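Local coordinates for metallo-beta-lactamase domain-containing protein (Thermotoga maritima, PDB 3H3E), which is of unknown function but binds a zinc ion, and its metallo-beta-lactamase fold is consistent with a metal-dependent hydrolase or possibly a transferase, at residues Leu18-Ser23 / Met255-Gly260; Val168-Gly173 / Arg199-Val204; Glu230-Cys235 / Arg248-Lys253. The protein carries 2 engineered substitutions. One frame throughout, in Å; residues are numbered along the deposited sequence.

Overall arrangement
Contacts 2 and 3 are built on one mixed sheet, whose neighbouring parallel strands 200-204 and 231-235 join them; their centres lie about 14 Å apart. Contact 3 brings strand 253-254 alongside strand 231-235 as the last strand of that sheet, and the chain then runs directly into contact 1. There the loop 255-260 meets the end of strand 13-19, which belongs to the other large sheet. The Cys235-Cys257 disulfide ties contact 1 to contact 3, whose centres are about 16 Å apart. The side chain of Asp20 in contact 1 is about 12 Å from the bound zinc, held by His69, His71 and His182; contacts 2 and 3 lie away from this site.

Contact 1 (Leu18-Ser23 / Met255-Gly260)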
loop_
_atom_site.group_PDB
_atom_site.type_symbol
_atom_site.label_atom_id
_atom_site.label_comp_id
_atom_site.label_asym_id
_atom_site.label_seq_id
_atom_site.Cartn_x
_atom_site.Cartn_y
_atom_site.Cartn_z
ATOM N N LEU A 18 6.895 -2.372 9.087
ATOM C CA LEU A 18 6.533 -2.984 10.356
ATOM C C LEU A 18 5.923 -4.354 10.131
ATOM O O LEU A 18 5.879 -5.169 11.028
ATOM C CB LEU A 18 5.564 -2.090 11.128
ATOM C CG LEU A 18 6.066 -0.740 11.642
ATOM C CD1 LEU A 18 5.060 -0.223 12.652
ATOM C CD2 LEU A 18 7.454 -0.858 12.279
ATOM N N CYS A 19 5.442 -4.606 8.924
ATOM C CA CYS A 19 4.946 -5.939 8.591
ATOM C C CYS A 19 5.125 -6.234 7.101
ATOM O O CYS A 19 4.935 -5.361 6.250
ATOM C CB CYS A 19 3.485 -6.092 8.993
ATOM S SG CYS A 19 2.782 -7.672 8.521
ATOM N N ASP A 20 5.530 -7.462 6.802
ATOM C CA ASP A 20 5.781 -7.887 5.431
ATOM C C ASP A 20 5.942 -9.392 5.437
ATOM O O ASP A 20 6.061 -10.005 6.492
ATOM C CB ASP A 20 7.049 -7.240 4.875
ATOM C CG ASP A 20 7.227 -7.494 3.399
ATOM O OD1 ASP A 20 6.317 -7.115 2.630
ATOM O OD2 ASP A 20 8.271 -8.064 3.004
ATOM N N ASP A 21 5.951 -9.997 4.260
ATOM C CA ASP A 21 6.053 -11.445 4.186
ATOM C C ASP A 21 7.451 -11.958 4.584
ATOM O O ASP A 21 7.575 -13.063 5.103
ATOM C CB ASP A 21 5.608 -11.947 2.810
ATOM C CG ASP A 21 4.174 -11.552 2.478
ATOM O OD1 ASP A 21 3.840 -10.359 2.562
ATOM O OD2 ASP A 21 3.374 -12.427 2.116
ATOM N N SER A 22 8.480 -11.137 4.371
ATOM C CA SER A 22 9.854 -11.460 4.762
ATOM C C SER A 22 10.280 -10.685 5.997
ATOM O O SER A 22 9.582 -9.783 6.434
ATOM C CB SER A 22 10.818 -11.142 3.628
ATOM O OG SER A 22 10.323 -11.677 2.423
ATOM N N SER A 23 11.436 -11.026 6.554
ATOM C CA SER A 23 11.906 -10.354 7.761
ATOM C C SER A 23 13.394 -10.562 7.999
ATOM O O SER A 23 13.950 -11.584 7.615
ATOM C CB SER A 23 11.114 -10.836 8.981
ATOM O OG SER A 23 11.312 -12.223 9.206
HETATM N N MSE A 255 15.650 -2.120 -3.950
HETATM C CA MSE A 255 16.019 -2.499 -2.590
HETATM C C MSE A 255 15.187 -3.694 -2.119
HETATM O O MSE A 255 14.053 -3.865 -2.545
HETATM C CB MSE A 255 15.849 -1.302 -1.646
HETATM C CG MSE A 255 16.484 -0.027 -2.175
HETATM SE SE MSE A 255 16.640 1.223 -0.913
HETATM C CE MSE A 255 17.561 0.285 0.278
ATOM N N ASP A 256 15.754 -4.538 -1.263
ATOM C CA ASP A 256 15.011 -5.691 -0.770
ATOM C C ASP A 256 14.103 -5.277 0.377
ATOM O O ASP A 256 14.517 -4.551 1.278
ATOM C CB ASP A 256 15.953 -6.819 -0.354
ATOM C CG ASP A 256 16.647 -7.473 -1.546
ATOM O OD1 ASP A 256 16.044 -7.532 -2.643
ATOM O OD2 ASP A 256 17.799 -7.930 -1.387
ATOM N N CYS A 257 12.852 -5.713 0.319
ATOM C CA CYS A 257 11.890 -5.369 1.346
ATOM C C CYS A 257 11.790 -6.485 2.372
ATOM O O CYS A 257 11.771 -7.666 2.024
ATOM C CB CYS A 257 10.521 -5.093 0.724
ATOM S SG CYS A 257 9.364 -4.183 1.789
ATOM N N TYR A 258 11.733 -6.099 3.640
ATOM C CA TYR A 258 11.526 -7.040 4.734
ATOM C C TYR A 258 11.043 -6.292 5.971
ATOM O O TYR A 258 11.232 -5.067 6.084
ATOM C CB TYR A 258 12.813 -7.816 5.038
ATOM C CG TYR A 258 13.997 -6.928 5.313
ATOM C CD1 TYR A 258 14.819 -6.503 4.283
ATOM C CD2 TYR A 258 14.281 -6.498 6.603
ATOM C CE1 TYR A 258 15.888 -5.672 4.526
ATOM C CE2 TYR A 258 15.352 -5.662 6.857
ATOM C CZ TYR A 258 16.151 -5.254 5.810
ATOM O OH TYR A 258 17.227 -4.435 6.050
ATOM N N ALA A 259 10.428 -7.030 6.896
ATOM C CA ALA A 259 9.855 -6.452 8.114
ATOM C C ALA A 259 10.832 -5.597 8.939
ATOM O O ALA A 259 10.453 -4.572 9.483
ATOM C CB ALA A 259 9.220 -7.524 8.975
ATOM N N GLY A 260 12.089 -5.979 9.043
ATOM C CA GLY A 260 12.996 -5.069 9.723
ATOM C C GLY A 260 13.279 -3.713 9.060
ATOM O O GLY A 260 13.660 -2.754 9.727
#
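The end of strand 13-19 and the loop after it meet the loop 255-260, and one backbone hydrogen bond carries the polar part of the contact. Ala259 N donates to Ser22 O over 2.9 Å; the bond is fairly straight at the hydrogen (161°), but the donor sits above the carbonyl plane. Asp20 swings its CG anti to the backbone N (chi1 -171°) so that OD2 accepts a weak, Asx-turn-like bond of 3.4 Å from Ser22 N; OD1 is weakly bonded to His236 N. A short acidic side chain suits this corner.

Asp20 also packs across the contact, its OD2 3.8 Å from Tyr258 CA and its CB near Ala259 N. The apolar pair is Ala259 CB and Ser23 CB, 3.8 Å apart, while Tyr258 CB packs against the Ser23 backbone, 3.8 Å from Ser23 N; small residues let the backbones come this close. Covalently, Cys257 is joined to Cys235 on strand 231-235.

Leu18 and Cys19 both face Ser34 in a classic beta bulge. Asp21 bonds His31 and His236; with Asp73 and His74, His236 may form a vacant second metal site, as in this family, to which Asp21 would be second-shell.

Contact 2 (Val168-Gly173 / Arg199-Val204)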
loop_
_atom_site.group_PDB
_atom_site.type_symbol
_atom_site.label_atom_id
_atom_site.label_comp_id
_atom_site.label_asym_id
_atom_site.label_seq_id
_atom_site.Cartn_x
_atom_site.Cartn_y
_atom_site.Cartn_z
ATOM N N VAL A 168 4.103 11.266 -0.471
ATOM C CA VAL A 168 4.830 12.162 0.401
ATOM C C VAL A 168 5.724 13.012 -0.481
ATOM O O VAL A 168 6.548 12.487 -1.235
ATOM C CB VAL A 168 5.741 11.394 1.375
ATOM C CG1 VAL A 168 6.378 12.353 2.381
ATOM C CG2 VAL A 168 4.977 10.259 2.068
ATOM N N ARG A 169 5.551 14.325 -0.377
ATOM C CA ARG A 169 6.293 15.280 -1.182
ATOM C C ARG A 169 7.566 15.683 -0.441
ATOM O O ARG A 169 7.522 16.258 0.644
ATOM C CB ARG A 169 5.406 16.481 -1.508
ATOM C CG ARG A 169 6.026 17.531 -2.391
ATOM C CD ARG A 169 5.178 18.783 -2.328
ATOM N NE ARG A 169 4.209 18.877 -3.414
ATOM C CZ ARG A 169 2.996 19.409 -3.290
ATOM N NH1 ARG A 169 2.600 19.858 -2.102
ATOM N NH2 ARG A 169 2.176 19.474 -4.344
ATOM N N THR A 170 8.692 15.344 -1.055
ATOM C CA THR A 170 10.031 15.455 -0.489
ATOM C C THR A 170 10.811 16.463 -1.340
ATOM O O THR A 170 10.457 16.692 -2.504
ATOM C CB THR A 170 10.684 14.044 -0.516
ATOM O OG1 THR A 170 10.466 13.409 0.739
ATOM C CG2 THR A 170 12.165 14.066 -0.819
ATOM N N LYS A 171 11.846 17.089 -0.784
ATOM C CA LYS A 171 12.609 18.058 -1.572
ATOM C C LYS A 171 13.299 17.367 -2.760
ATOM O O LYS A 171 13.618 18.002 -3.769
ATOM C CB LYS A 171 13.603 18.835 -0.702
ATOM C CG LYS A 171 14.808 18.035 -0.270
ATOM C CD LYS A 171 15.756 18.864 0.582
ATOM C CE LYS A 171 15.291 18.932 2.027
ATOM N NZ LYS A 171 16.381 19.389 2.941
ATOM N N GLU A 172 13.478 16.054 -2.635
ATOM C CA GLU A 172 14.133 15.218 -3.643
ATOM C C GLU A 172 13.157 14.634 -4.672
ATOM O O GLU A 172 13.566 13.970 -5.629
ATOM C CB GLU A 172 14.846 14.057 -2.948
ATOM C CG GLU A 172 15.832 14.471 -1.872
ATOM C CD GLU A 172 17.206 14.739 -2.437
ATOM O OE1 GLU A 172 17.531 14.154 -3.494
ATOM O OE2 GLU A 172 17.960 15.528 -1.826
ATOM N N GLY A 173 11.867 14.870 -4.462
ATOM C CA GLY A 173 10.837 14.293 -5.304
ATOM C C GLY A 173 9.771 13.636 -4.459
ATOM O O GLY A 173 9.681 13.879 -3.269
ATOM N N ARG A 199 8.831 15.230 -9.519
ATOM C CA ARG A 199 9.324 13.963 -10.027
ATOM C C ARG A 199 9.085 12.864 -8.993
ATOM O O ARG A 199 9.061 13.124 -7.791
ATOM C CB ARG A 199 10.812 14.069 -10.368
ATOM C CG ARG A 199 11.421 12.744 -10.797
ATOM C CD ARG A 199 12.913 12.850 -11.018
ATOM N NE ARG A 199 13.223 13.186 -12.401
ATOM C CZ ARG A 199 13.826 12.361 -13.252
ATOM N NH1 ARG A 199 14.199 11.148 -12.860
ATOM N NH2 ARG A 199 14.068 12.755 -14.495
ATOM N N ILE A 200 8.904 11.633 -9.459
ATOM C CA ILE A 200 8.756 10.508 -8.551
ATOM C C ILE A 200 10.140 9.942 -8.199
ATOM O O ILE A 200 10.858 9.446 -9.062
ATOM C CB ILE A 200 7.841 9.425 -9.154
ATOM C CG1 ILE A 200 6.436 9.980 -9.367
ATOM C CG2 ILE A 200 7.763 8.214 -8.248
ATOM C CD1 ILE A 200 5.519 9.057 -10.134
ATOM N N LYS A 201 10.513 10.045 -6.930
ATOM C CA LYS A 201 11.835 9.639 -6.474
ATOM C C LYS A 201 11.873 8.153 -6.130
ATOM O O LYS A 201 12.695 7.415 -6.673
ATOM C CB LYS A 201 12.256 10.471 -5.253
ATOM C CG LYS A 201 13.518 9.980 -4.539
ATOM C CD LYS A 201 13.828 10.845 -3.310
ATOM C CE LYS A 201 15.176 10.517 -2.660
ATOM N NZ LYS A 201 15.146 9.235 -1.896
HETATM N N MSE A 202 10.979 7.727 -5.233
HETATM C CA MSE A 202 10.984 6.371 -4.683
HETATM C C MSE A 202 9.572 5.785 -4.596
HETATM O O MSE A 202 8.616 6.481 -4.255
HETATM C CB MSE A 202 11.617 6.387 -3.288
HETATM C CG MSE A 202 11.701 5.040 -2.595
HETATM SE SE MSE A 202 12.460 5.097 -0.954
HETATM C CE MSE A 202 14.132 5.563 -1.333
ATOM N N VAL A 203 9.444 4.499 -4.894
ATOM C CA VAL A 203 8.163 3.812 -4.743
ATOM C C VAL A 203 8.312 2.579 -3.871
ATOM O O VAL A 203 9.114 1.716 -4.172
ATOM C CB VAL A 203 7.606 3.364 -6.090
ATOM C CG1 VAL A 203 6.220 2.794 -5.919
ATOM C CG2 VAL A 203 7.595 4.523 -7.060
ATOM N N VAL A 204 7.544 2.495 -2.790
ATOM C CA VAL A 204 7.612 1.326 -1.938
ATOM C C VAL A 204 6.251 0.699 -1.665
ATOM O O VAL A 204 5.271 1.398 -1.481
ATOM C CB VAL A 204 8.370 1.634 -0.633
ATOM C CG1 VAL A 204 8.493 3.131 -0.438
ATOM C CG2 VAL A 204 7.690 0.958 0.557
#
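Gly173 O is the best-held polar atom, gripped by one bond, of 2.8 Å from Thr170 N. The bond is returned by Gly173 N, which donates to Thr170 O over 3.0 Å, so the pair closes a type I beta turn with Lys171 and Glu172 at its corners. Thr170 is fixed a third time through its hydroxyl OG1, bonded to Ser266 O near the C-terminus. Gly173 follows the turn with a phi of 130°, a region that suits glycine because a CB there would press on the preceding carbonyl.

No hydrogen bond crosses between 168-173 and 199-204. The turn links strands 165-170 and 173-178 as a tight hairpin; from strand 173-178 the chain crosses over through helix 185-193 to strand 200-204, which lies parallel beside it, a beta-alpha-beta crossover within one of the two large sheets of the metallo-beta-lactamase fold. Just beyond the turn, Leu174 pairs through its backbone with both Arg199 and Lys201, which brings Gly173 CA to 3.3 Å from Arg199 O; a CB on Gly173 would run into that oxygen, a second reason for glycine.

The side-chain contact belongs to Lys201. Its chain runs extended from CB to CE and bends only at the tip (chi4 -74°), so the methylenes lie alongside Glu172, both side chains pointing the same way; Lys201 CD is 3.4 Å from Glu172 CB. A long aliphatic stem with a charged end suits this partly exposed position. Glu172 OE1 and Lys201 NZ remain 5.7 Å apart, and Glu172 is poorly ordered.

Contact 3 (Glu230-Cys235 / Arg248-Lys253); sequences ETVVPC and REFLGK
Two backbone hydrogen bonds, both nearly along the C=O axis of their acceptors, join 230-235 to 248-253. Lys253 N donates to Glu230 O (3.0 Å), and Val232 N donates to Lys253 O (2.9 Å, 164° at the hydrogen). They flank Thr231, which thereby pairs with Lys253 in a parallel beta bridge. Each acceptor also receives a CA-H...O contact: Gly252 CA meets Glu230 O, and Thr231 CA meets Lys253 O. Glycine suits this place, for a CB on Gly252 would point straight into the Glu230 carbonyl.

Thr231 and Lys253 direct their side chains to the same face of the sheet. Thr231 CG2 lies 4.3 Å from Lys253 CG, a branched residue fitting the strand, while the exposed lysine carries its charge away from it.

Phe250 supplies the buried packing. Its CB points toward 230-235, and CG anti to the backbone N (chi1 179°) puts CZ and CE2 against Val232 CG2 and Glu230 O. Val232 CG2 comes over one face, 3.5 Å from Phe250 CZ. On the opposite face lies the backbone N of Gly252, so the flat ring is sandwiched between valine methyl and peptide.

Helix 240-249 ends just before Phe250, where Asn225 bonds Glu249 O and Leu251 N. Strand 231-235, this helix and strand 253-254 form a beta-alpha-beta unit. In the sheet, 231-235 lies between 200-204 and 253-254; Val232 and Phe250 both touch Phe224 of helix 214-226, and Val232 also touches Phe246 of helix 240-249.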
loop_
_atom_site.group_PDB
_atom_site.type_symbol
_atom_site.label_atom_id
_atom_site.label_comp_id
_atom_site.label_asym_id
_atom_site.label_seq_id
_atom_site.Cartn_x
_atom_site.Cartn_y
_atom_site.Cartn_z
ATOM N N GLU A 230 13.572 6.641 -9.423
ATOM C CA GLU A 230 14.967 6.380 -9.098
ATOM C C GLU A 230 15.167 5.105 -8.278
ATOM O O GLU A 230 16.058 4.316 -8.582
ATOM C CB GLU A 230 15.594 7.595 -8.400
ATOM C CG GLU A 230 17.085 7.463 -8.126
ATOM C CD GLU A 230 17.872 7.047 -9.365
ATOM O OE1 GLU A 230 17.649 7.649 -10.441
ATOM O OE2 GLU A 230 18.714 6.124 -9.261
ATOM N N THR A 231 14.337 4.898 -7.254
ATOM C CA THR A 231 14.481 3.752 -6.352
ATOM C C THR A 231 13.153 3.047 -6.178
ATOM O O THR A 231 12.129 3.702 -6.020
ATOM C CB THR A 231 14.912 4.190 -4.947
ATOM O OG1 THR A 231 16.025 5.079 -5.035
ATOM C CG2 THR A 231 15.289 2.990 -4.083
ATOM N N VAL A 232 13.178 1.715 -6.188
ATOM C CA VAL A 232 11.978 0.912 -5.950
ATOM C C VAL A 232 12.201 -0.140 -4.862
ATOM O O VAL A 232 13.215 -0.825 -4.839
ATOM C CB VAL A 232 11.441 0.247 -7.245
ATOM C CG1 VAL A 232 10.162 -0.523 -6.964
ATOM C CG2 VAL A 232 11.164 1.303 -8.292
ATOM N N VAL A 233 11.232 -0.240 -3.958
ATOM C CA VAL A 233 11.263 -1.163 -2.836
ATOM C C VAL A 233 9.970 -1.978 -2.863
ATOM O O VAL A 233 8.949 -1.572 -2.293
ATOM C CB VAL A 233 11.340 -0.378 -1.508
ATOM C CG1 VAL A 233 11.553 -1.314 -0.324
ATOM C CG2 VAL A 233 12.436 0.662 -1.582
ATOM N N PRO A 234 10.000 -3.129 -3.547
ATOM C CA PRO A 234 8.803 -3.952 -3.765
ATOM C C PRO A 234 8.551 -4.932 -2.626
ATOM O O PRO A 234 9.428 -5.737 -2.309
ATOM C CB PRO A 234 9.141 -4.721 -5.053
ATOM C CG PRO A 234 10.515 -4.237 -5.488
ATOM C CD PRO A 234 11.158 -3.651 -4.282
ATOM N N CYS A 235 7.364 -4.878 -2.035
ATOM C CA CYS A 235 7.049 -5.704 -0.875
ATOM C C CYS A 235 5.853 -6.612 -1.113
ATOM O O CYS A 235 5.218 -6.522 -2.153
ATOM C CB CYS A 235 6.722 -4.804 0.308
ATOM S SG CYS A 235 7.869 -3.482 0.584
ATOM N N ARG A 248 16.564 -6.602 -13.497
ATOM C CA ARG A 248 17.278 -6.714 -14.769
ATOM C C ARG A 248 16.875 -5.672 -15.810
ATOM O O ARG A 248 17.536 -5.547 -16.839
ATOM C CB ARG A 248 17.155 -8.129 -15.364
ATOM C CG ARG A 248 15.980 -8.301 -16.316
ATOM C CD ARG A 248 16.206 -9.402 -17.350
ATOM N NE ARG A 248 15.013 -9.608 -18.173
ATOM C CZ ARG A 248 14.208 -10.668 -18.089
ATOM N NH1 ARG A 248 14.472 -11.644 -17.227
ATOM N NH2 ARG A 248 13.142 -10.758 -18.877
ATOM N N GLU A 249 15.804 -4.925 -15.562
ATOM C CA GLU A 249 15.320 -3.967 -16.558
ATOM C C GLU A 249 15.094 -2.550 -16.031
ATOM O O GLU A 249 15.052 -1.590 -16.797
ATOM C CB GLU A 249 14.054 -4.495 -17.219
ATOM C CG GLU A 249 14.318 -5.685 -18.118
ATOM C CD GLU A 249 13.090 -6.116 -18.879
ATOM O OE1 GLU A 249 12.076 -5.389 -18.811
ATOM O OE2 GLU A 249 13.138 -7.175 -19.541
ATOM N N PHE A 250 14.938 -2.423 -14.724
ATOM C CA PHE A 250 14.753 -1.121 -14.113
ATOM C C PHE A 250 16.101 -0.417 -14.091
ATOM O O PHE A 250 17.099 -0.993 -13.672
ATOM C CB PHE A 250 14.180 -1.276 -12.706
ATOM C CG PHE A 250 13.970 0.024 -11.978
ATOM C CD1 PHE A 250 13.102 0.983 -12.471
ATOM C CD2 PHE A 250 14.613 0.268 -10.775
ATOM C CE1 PHE A 250 12.897 2.165 -11.799
ATOM C CE2 PHE A 250 14.412 1.451 -10.093
ATOM C CZ PHE A 250 13.553 2.401 -10.611
ATOM N N LEU A 251 16.117 0.826 -14.559
ATOM C CA LEU A 251 17.337 1.609 -14.700
ATOM C C LEU A 251 17.867 2.161 -13.379
ATOM O O LEU A 251 18.994 2.644 -13.305
ATOM C CB LEU A 251 17.089 2.757 -15.674
ATOM C CG LEU A 251 16.812 2.329 -17.115
ATOM C CD1 LEU A 251 16.602 3.521 -17.991
ATOM C CD2 LEU A 251 17.946 1.488 -17.643
ATOM N N GLY A 252 17.059 2.083 -12.332
ATOM C CA GLY A 252 17.456 2.604 -11.038
ATOM C C GLY A 252 17.806 1.519 -10.039
ATOM O O GLY A 252 18.164 0.396 -10.411
ATOM N N LYS A 253 17.700 1.862 -8.762
ATOM C CA LYS A 253 18.056 0.946 -7.687
ATOM C C LYS A 253 16.828 0.208 -7.164
ATOM O O LYS A 253 15.781 0.812 -6.941
ATOM C CB LYS A 253 18.741 1.711 -6.550
ATOM C CG LYS A 253 18.909 0.928 -5.264
ATOM C CD LYS A 253 19.684 1.729 -4.227
ATOM C CE LYS A 253 20.577 0.820 -3.397
ATOM N NZ LYS A 253 21.496 0.009 -4.258
#